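Local coordinates for putative uncharacterized protein (Dictyostelium purpureum, PDB 4R12) that probably serves as an essential, putatively substrate-recruiting subunit of the gamma-secretase complex, which cleaves integral membrane proteins within the bilayer, at residues A[281-284]-A[285-289]; A[291-294]-A[295-299]; A[421-424]-A[425-428]; A[457-460]-A[461-465]. All blocks are in the same frame, centred on the assembly; numbering follows the deposited sequence.

Contact 1. Residues A[281-284]-A[285-289]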
# COMPACT_ATOMS: atom_id res chain seq x y z
N PHE A 281 13.62 0.27 9.53
CA PHE A 281 14.61 1.27 9.14
C PHE A 281 15.15 2.00 10.37
O PHE A 281 16.36 2.13 10.54
CB PHE A 281 14.01 2.26 8.13
CG PHE A 281 15.02 3.19 7.50
CD1 PHE A 281 15.86 2.73 6.49
CD2 PHE A 281 15.12 4.51 7.90
CE1 PHE A 281 16.79 3.58 5.90
CE2 PHE A 281 16.05 5.37 7.30
CZ PHE A 281 16.88 4.90 6.31
N ILE A 282 14.24 2.47 11.23
CA ILE A 282 14.64 3.14 12.48
C ILE A 282 15.49 2.23 13.36
O ILE A 282 16.52 2.66 13.90
CB ILE A 282 13.41 3.61 13.28
CG1 ILE A 282 12.74 4.78 12.57
CG2 ILE A 282 13.79 4.00 14.73
CD1 ILE A 282 11.31 5.03 13.01
N ASN A 283 15.07 0.98 13.50
CA ASN A 283 15.85 0.01 14.26
C ASN A 283 17.28 -0.10 13.74
O ASN A 283 18.24 -0.14 14.52
CB ASN A 283 15.18 -1.36 14.25
CG ASN A 283 15.83 -2.32 15.23
OD1 ASN A 283 15.88 -2.05 16.42
ND2 ASN A 283 16.32 -3.45 14.73
N ASP A 284 17.43 -0.12 12.42
CA ASP A 284 18.76 -0.22 11.82
C ASP A 284 19.57 1.06 12.03
O ASP A 284 20.77 1.00 12.31
CB ASP A 284 18.66 -0.56 10.33
CG ASP A 284 18.52 -2.06 10.08
OD1 ASP A 284 18.53 -2.82 11.07
OD2 ASP A 284 18.43 -2.47 8.90
N LEU A 285 18.92 2.21 11.92
CA LEU A 285 19.60 3.47 12.18
C LEU A 285 20.21 3.53 13.58
O LEU A 285 21.29 4.08 13.77
CB LEU A 285 18.64 4.65 12.00
CG LEU A 285 18.15 4.91 10.58
CD1 LEU A 285 17.33 6.19 10.56
CD2 LEU A 285 19.35 5.00 9.63
N LEU A 286 19.50 2.98 14.56
CA LEU A 286 19.89 3.12 15.95
C LEU A 286 20.74 1.96 16.44
O LEU A 286 21.54 2.12 17.36
CB LEU A 286 18.66 3.25 16.84
CG LEU A 286 17.77 4.48 16.63
CD1 LEU A 286 16.47 4.32 17.41
CD2 LEU A 286 18.49 5.76 17.03
N ASN A 287 20.58 0.78 15.84
CA ASN A 287 21.13 -0.44 16.41
C ASN A 287 22.00 -1.31 15.52
O ASN A 287 22.66 -2.22 16.01
CB ASN A 287 19.99 -1.30 16.94
CG ASN A 287 19.19 -0.60 18.00
OD1 ASN A 287 19.75 0.08 18.86
ND2 ASN A 287 17.87 -0.74 17.95
N PHE A 288 22.01 -1.06 14.21
CA PHE A 288 22.67 -2.01 13.32
C PHE A 288 24.18 -2.05 13.53
O PHE A 288 24.84 -1.02 13.59
CB PHE A 288 22.36 -1.71 11.86
CG PHE A 288 22.98 -2.69 10.90
CD1 PHE A 288 22.45 -3.96 10.76
CD2 PHE A 288 24.10 -2.35 10.16
CE1 PHE A 288 23.02 -4.87 9.89
CE2 PHE A 288 24.68 -3.25 9.29
CZ PHE A 288 24.13 -4.52 9.15
N GLN A 289 24.70 -3.27 13.63
CA GLN A 289 26.14 -3.49 13.60
C GLN A 289 26.44 -4.66 12.67
O GLN A 289 25.88 -5.75 12.81
CB GLN A 289 26.67 -3.76 15.01
CG GLN A 289 27.93 -2.98 15.32
CD GLN A 289 28.16 -2.83 16.81
OE1 GLN A 289 27.78 -1.83 17.41
NE2 GLN A 289 28.79 -3.84 17.42

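Contact 2. Residues A[291-294]-A[295-299]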
# COMPACT_ATOMS: atom_id res chain seq x y z
N LYS A 291 28.75 -7.60 11.39
CA LYS A 291 29.83 -8.45 11.86
C LYS A 291 30.74 -8.90 10.71
O LYS A 291 31.96 -8.96 10.85
CB LYS A 291 29.27 -9.66 12.60
CG LYS A 291 28.43 -9.31 13.81
CD LYS A 291 27.67 -10.53 14.33
CE LYS A 291 26.69 -11.05 13.28
NZ LYS A 291 25.86 -12.20 13.76
N THR A 292 30.13 -9.19 9.56
CA THR A 292 30.89 -9.62 8.38
C THR A 292 30.49 -8.83 7.13
O THR A 292 29.35 -8.94 6.65
CB THR A 292 30.70 -11.12 8.11
OG1 THR A 292 30.94 -11.86 9.31
CG2 THR A 292 31.65 -11.60 7.02
N TYR A 293 31.43 -8.05 6.60
CA TYR A 293 31.21 -7.26 5.39
C TYR A 293 31.55 -8.04 4.12
O TYR A 293 32.29 -9.03 4.16
CB TYR A 293 32.06 -5.99 5.43
CG TYR A 293 31.67 -4.96 6.47
CD1 TYR A 293 32.07 -5.09 7.79
CD2 TYR A 293 30.93 -3.85 6.12
CE1 TYR A 293 31.72 -4.15 8.74
CE2 TYR A 293 30.58 -2.89 7.06
CZ TYR A 293 30.98 -3.05 8.36
OH TYR A 293 30.62 -2.09 9.29
N ASN A 294 31.02 -7.60 2.98
CA ASN A 294 31.44 -8.14 1.69
C ASN A 294 32.73 -7.44 1.25
O ASN A 294 33.23 -6.56 1.95
CB ASN A 294 30.33 -8.00 0.63
CG ASN A 294 30.13 -6.56 0.15
OD1 ASN A 294 30.46 -5.60 0.84
ND2 ASN A 294 29.57 -6.42 -1.04
N SER A 295 33.26 -7.84 0.09
CA SER A 295 34.55 -7.35 -0.42
C SER A 295 34.75 -5.85 -0.25
O SER A 295 35.58 -5.41 0.54
CB SER A 295 34.71 -7.72 -1.89
OG SER A 295 34.62 -9.12 -2.09
N ASP A 296 33.99 -5.05 -0.99
CA ASP A 296 34.13 -3.60 -0.91
C ASP A 296 33.31 -2.99 0.24
O ASP A 296 33.11 -1.78 0.28
CB ASP A 296 33.74 -2.95 -2.24
CG ASP A 296 32.37 -3.39 -2.73
OD1 ASP A 296 32.01 -4.57 -2.51
OD2 ASP A 296 31.67 -2.56 -3.35
N LYS A 297 32.85 -3.84 1.16
CA LYS A 297 32.05 -3.40 2.31
C LYS A 297 30.79 -2.61 1.90
O LYS A 297 30.29 -1.80 2.67
CB LYS A 297 32.89 -2.57 3.28
CG LYS A 297 34.14 -3.30 3.78
CD LYS A 297 34.94 -2.45 4.77
CE LYS A 297 34.45 -2.63 6.20
NZ LYS A 297 35.44 -2.11 7.20
N SER A 298 30.28 -2.86 0.70
CA SER A 298 29.05 -2.22 0.25
C SER A 298 27.83 -2.98 0.77
O SER A 298 26.73 -2.42 0.84
CB SER A 298 29.00 -2.14 -1.28
OG SER A 298 28.85 -3.42 -1.86
N LYS A 299 28.03 -4.25 1.11
CA LYS A 299 26.98 -5.08 1.68
C LYS A 299 27.43 -5.70 3.00
O LYS A 299 28.63 -5.80 3.27
CB LYS A 299 26.57 -6.19 0.71
CG LYS A 299 26.11 -5.70 -0.65
CD LYS A 299 25.69 -6.88 -1.52
CE LYS A 299 25.29 -6.40 -2.90
NZ LYS A 299 24.14 -7.18 -3.45

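Contact 3. Residues A[421-424]-A[425-428]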
# COMPACT_ATOMS: atom_id res chain seq x y z
N ASN A 421 -12.42 8.15 -6.40
CA ASN A 421 -12.52 8.42 -4.98
C ASN A 421 -11.60 9.57 -4.56
O ASN A 421 -11.59 9.94 -3.39
CB ASN A 421 -12.17 7.16 -4.17
CG ASN A 421 -12.54 7.28 -2.68
OD1 ASN A 421 -13.63 7.73 -2.34
ND2 ASN A 421 -11.62 6.88 -1.81
N VAL A 422 -10.83 10.13 -5.49
CA VAL A 422 -9.91 11.21 -5.13
C VAL A 422 -10.10 12.41 -6.05
O VAL A 422 -10.73 12.29 -7.09
CB VAL A 422 -8.43 10.77 -5.19
CG1 VAL A 422 -8.08 9.89 -3.97
CG2 VAL A 422 -8.15 10.03 -6.50
N LEU A 423 -9.57 13.56 -5.64
CA LEU A 423 -9.76 14.81 -6.38
C LEU A 423 -8.54 15.15 -7.24
O LEU A 423 -7.67 15.94 -6.83
CB LEU A 423 -10.06 15.96 -5.42
CG LEU A 423 -11.39 15.90 -4.67
CD1 LEU A 423 -11.53 17.08 -3.68
CD2 LEU A 423 -12.55 15.88 -5.64
N GLY A 424 -8.49 14.58 -8.44
CA GLY A 424 -7.42 14.90 -9.37
C GLY A 424 -7.23 16.41 -9.57
O GLY A 424 -6.11 16.87 -9.79
N SER A 425 -8.31 17.17 -9.47
CA SER A 425 -8.21 18.61 -9.66
C SER A 425 -7.37 19.33 -8.59
O SER A 425 -6.98 20.49 -8.78
CB SER A 425 -9.62 19.23 -9.71
OG SER A 425 -10.28 19.07 -8.46
N THR A 426 -7.09 18.67 -7.47
CA THR A 426 -6.25 19.29 -6.43
C THR A 426 -4.77 18.93 -6.55
O THR A 426 -3.94 19.51 -5.86
CB THR A 426 -6.71 18.90 -4.99
OG1 THR A 426 -6.58 17.48 -4.80
CG2 THR A 426 -8.15 19.32 -4.71
N LEU A 427 -4.44 17.97 -7.41
CA LEU A 427 -3.08 17.43 -7.43
C LEU A 427 -2.00 18.47 -7.78
O LEU A 427 -0.98 18.55 -7.10
CB LEU A 427 -3.01 16.24 -8.40
CG LEU A 427 -1.67 15.53 -8.53
CD1 LEU A 427 -1.17 15.06 -7.18
CD2 LEU A 427 -1.86 14.32 -9.48
N ASN A 428 -2.22 19.26 -8.83
CA ASN A 428 -1.23 20.27 -9.23
C ASN A 428 -0.90 21.24 -8.08
O ASN A 428 0.27 21.48 -7.77
CB ASN A 428 -1.74 21.05 -10.44
CG ASN A 428 -1.66 20.24 -11.74
OD1 ASN A 428 -1.20 19.10 -11.76
ND2 ASN A 428 -2.11 20.85 -12.84
O HOH W 1 -4.46 18.98 -10.66

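Contact 4. Residues A[457-460]-A[461-465]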
# COMPACT_ATOMS: atom_id res chain seq x y z
N ILE A 457 1.14 11.71 -16.57
CA ILE A 457 1.43 10.30 -16.85
C ILE A 457 1.28 9.45 -15.58
O ILE A 457 0.62 8.40 -15.59
CB ILE A 457 2.85 10.13 -17.42
CG1 ILE A 457 2.92 10.66 -18.85
CG2 ILE A 457 3.27 8.64 -17.39
CD1 ILE A 457 4.34 10.83 -19.33
N LEU A 458 1.89 9.92 -14.49
CA LEU A 458 1.98 9.10 -13.28
C LEU A 458 0.64 8.94 -12.56
O LEU A 458 0.35 7.88 -12.01
CB LEU A 458 3.00 9.68 -12.31
CG LEU A 458 3.30 8.74 -11.13
CD1 LEU A 458 3.89 7.46 -11.61
CD2 LEU A 458 4.24 9.39 -10.13
N TYR A 459 -0.19 9.99 -12.56
CA TYR A 459 -1.44 9.94 -11.80
C TYR A 459 -2.37 8.81 -12.28
O TYR A 459 -2.73 7.93 -11.47
CB TYR A 459 -2.13 11.30 -11.86
CG TYR A 459 -3.45 11.35 -11.14
CD1 TYR A 459 -3.52 11.19 -9.76
CD2 TYR A 459 -4.63 11.55 -11.84
CE1 TYR A 459 -4.75 11.25 -9.08
CE2 TYR A 459 -5.85 11.61 -11.18
CZ TYR A 459 -5.90 11.46 -9.80
OH TYR A 459 -7.13 11.51 -9.16
N PRO A 460 -2.73 8.77 -13.58
CA PRO A 460 -3.52 7.61 -14.01
C PRO A 460 -2.75 6.30 -13.91
O PRO A 460 -3.38 5.25 -13.71
CB PRO A 460 -3.85 7.92 -15.49
CG PRO A 460 -3.12 9.12 -15.85
CD PRO A 460 -2.36 9.66 -14.70
N CYS A 461 -1.42 6.34 -14.04
CA CYS A 461 -0.62 5.12 -13.91
C CYS A 461 -0.79 4.45 -12.53
O CYS A 461 -0.88 3.23 -12.44
CB CYS A 461 0.86 5.42 -14.15
SG CYS A 461 1.90 3.95 -14.15
N PHE A 462 -0.83 5.24 -11.45
CA PHE A 462 -0.94 4.65 -10.12
C PHE A 462 -2.37 4.59 -9.58
O PHE A 462 -2.62 3.95 -8.57
CB PHE A 462 -0.04 5.38 -9.12
CG PHE A 462 1.43 5.03 -9.22
CD1 PHE A 462 1.92 4.30 -10.29
CD2 PHE A 462 2.33 5.43 -8.23
CE1 PHE A 462 3.27 3.96 -10.38
CE2 PHE A 462 3.69 5.11 -8.30
CZ PHE A 462 4.15 4.36 -9.39
N THR A 463 -3.34 5.22 -10.26
CA THR A 463 -4.71 5.18 -9.74
C THR A 463 -5.71 4.49 -10.67
O THR A 463 -6.87 4.29 -10.29
CB THR A 463 -5.26 6.61 -9.43
OG1 THR A 463 -5.34 7.39 -10.63
CG2 THR A 463 -4.37 7.31 -8.45
N SER A 464 -5.27 4.13 -11.88
CA SER A 464 -6.15 3.48 -12.87
C SER A 464 -5.54 2.29 -13.60
O SER A 464 -6.14 1.21 -13.67
CB SER A 464 -6.61 4.49 -13.94
OG SER A 464 -7.66 5.30 -13.46
N SER A 465 -4.37 2.49 -14.20
CA SER A 465 -3.80 1.48 -15.10
C SER A 465 -2.28 1.64 -15.15
O SER A 465 -1.78 2.63 -15.67
CB SER A 465 -4.40 1.60 -16.51
OG SER A 465 -3.91 0.56 -17.35

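Contact 1. Residues A[281-284]-A[285-289]
Leu285, Leu286, Asn287 and Phe288 return their backbone N-H groups to the carbonyls of Phe281, Ile282, Asn283 and Asp284 in turn, the i to i+4 pattern of an alpha-helix, from Leu285 N to Phe281 O at 2.9 Å to Phe288 N to Asp284 O at 3.1 Å. The Asn283 and Asn287 side chains cross at about a right angle, their amide planes 67° apart: Asn287 ND2 donates to Asn283 OD1 over 2.8 Å. The acceptor lies in the plane of the Asn287 amide, whereas the donor stands above the plane of the Asn283 carbonyl. Asn283 CG is anti to its own N (chi1 -170°) and Asn287 CG lies beside its N, which turns the two amides together. Leu285 packs CD1 against Phe281 CE2 at 3.6 Å, while Ile282 and Leu286 run side by side, CG2 to CD1 3.8 Å. Asp284 OD1 comes within 4.1 Å of Phe288 CD1, while its OD2 forms a salt bridge with Arg305 and a hydrogen bond with His546. Phe281 sinks among Trp201, Trp268 and Phe310. This is the C-terminal turn of helix 276-287 in the large lobe, running into loop at Phe288, with Phe281 and Asp284 buried, Leu286 and Asn287 exposed.

Contact 2. Residues A[291-294]-A[295-299]
Tyr293 offers one ring face to Lys297, whose CE sits over the ring centre, 3.6 Å from the centroid and 11° off the normal, as a CH-pi contact. The lysine chain bends at chi3 (87°), which holds NZ above the same face, 4.5 Å from the Tyr293 centroid, in a cation-pi interaction. Asn294 organises the turn. Its backbone O accepts from Lys297 N at 2.9 Å, closing a type I beta turn, and its backbone N donates to Lys299 O at 3.0 Å. With CG set between the backbone N and the carbonyl carbon (chi1 73°), the amide folds back over the turn: Lys299 N reaches Asn294 OD1 at 2.8 Å, almost straight but from above the amide plane, while Asn294 ND2 gives an in-plane bond to Ser298 OG at 3.2 Å. An alanine here would leave Lys299 N and Ser298 OG without these mates and would probably let both residues drift from the turn. Strand 292-293 follows helix 276-287; Thr292 pairs with Ile301, and Lys291 and Thr292 both face Asp302 in a classic beta bulge. The Cys290-Cys300 disulfide joins the chain just before and just after this surface turn, and Tyr293 leans on Leu308, just before helix 309-313.

Contact 3. Residues A[421-424]-A[425-428]
Leu423 and Thr426 meet in the turn leading into helix 427-441, whose two successive i to i+3 backbone bonds, Leu423 to Thr426 and Gly424 to Leu427, are those of a 3-10-like turn. Among the hydrogen bonds, those to Leu423 O come first, because this one carbonyl oxygen accepts two donors from the same residue. Thr426 OG1 approaches it at 2.8 Å in the carbonyl plane, whereas Thr426 N, at 2.9 Å, comes from above that plane. The pairing depends on the threonine torsion: OG1 lies between the backbone N and the carbonyl carbon (chi1 62°), on the side facing back along the turn, so hydroxyl and amide grip the same oxygen and fix the rotation of the side chain. The next bond repeats the spacing, Leu427 N to Gly424 O at 3.1 Å, again from well above the carbonyl plane.

Apolar packing is slighter. Thr426 CG2 rests 3.9 Å from Leu423 CB, and the two side chains cross obliquely; both also touch Tyr340 of strand 339-347. Leu427 touches Ile455 of helix 452-463 and Thr243 of helix 234-252, so the first turn of the helix packs against both. Upstream, Asn421 is hydrogen-bonded to Asp417, Asn409 and Arg330.

Solvent completes the account. One ordered water donates to Gly424 O at 2.8 Å and accepts from Asn428 N at 2.9 Å, bridging the two where the direct bond of a regular helical turn would otherwise lie.

Contact 4. Residues A[457-460]-A[461-465]
Leu458 lays CD1 over the face of the Phe462 ring, 3.8 Å from its centroid and 11° off the normal, a CH-pi contact between residues one turn apart. On another side of the helix, Thr463 OG1 donates to Tyr459 O at 2.8 Å, from above the carbonyl plane, and at the same time stands over the centre of the Tyr459 ring; CG2 of Thr463 lies 4.0 Å from Tyr459 CE1. The hydroxyl comes back along the helix because OG1 sits between the backbone N and the carbonyl carbon (chi1 64°). A valine in its place would probably leave Tyr459 O with only weak backbone donors from this segment and the tyrosine ring without its polar cover. Behind these groups stands the backbone: Phe462 N bonds Leu458 O at 2.9 Å, and Pro460, having no N-H to offer, kinks the helix. Pro460 O then gathers Ser464 N at 2.9 Å and Ser465 N at 3.0 Å. Farther out, Phe462 is packed by Phe484 edge-to-face and by Val242 and Leu504 of flanking helices. The arrangement is a helix C-terminus, here of helix 452-463, where i+4 and i+5 bonds converge on one carbonyl and a disulfide links Cys461 to Cys468 in the chain beyond.

Contacts 1 and 2 follow one another in the chain, centres about 17 Å apart, yet differ in setting: contact 1 turns an aromatic and charged face into the protein, whereas contact 2 is a turn held by one asparagine and a lysine lying on a tyrosine. Contacts 1, 3 and 4 are partly buried; contact 2 alone lies at the surface. Contacts 3 and 4 touch, for Tyr459 packs against Val422, Gly424 and Leu427, joining the approach to helix 427-441 and its first turn to helix 452-463. Both use a threonine hydroxyl returned to a backbone carbonyl, one where a helix is entered, the other where one ends. Contacts 1 and 4 are both helix ends, on opposite sides of the chain's centre.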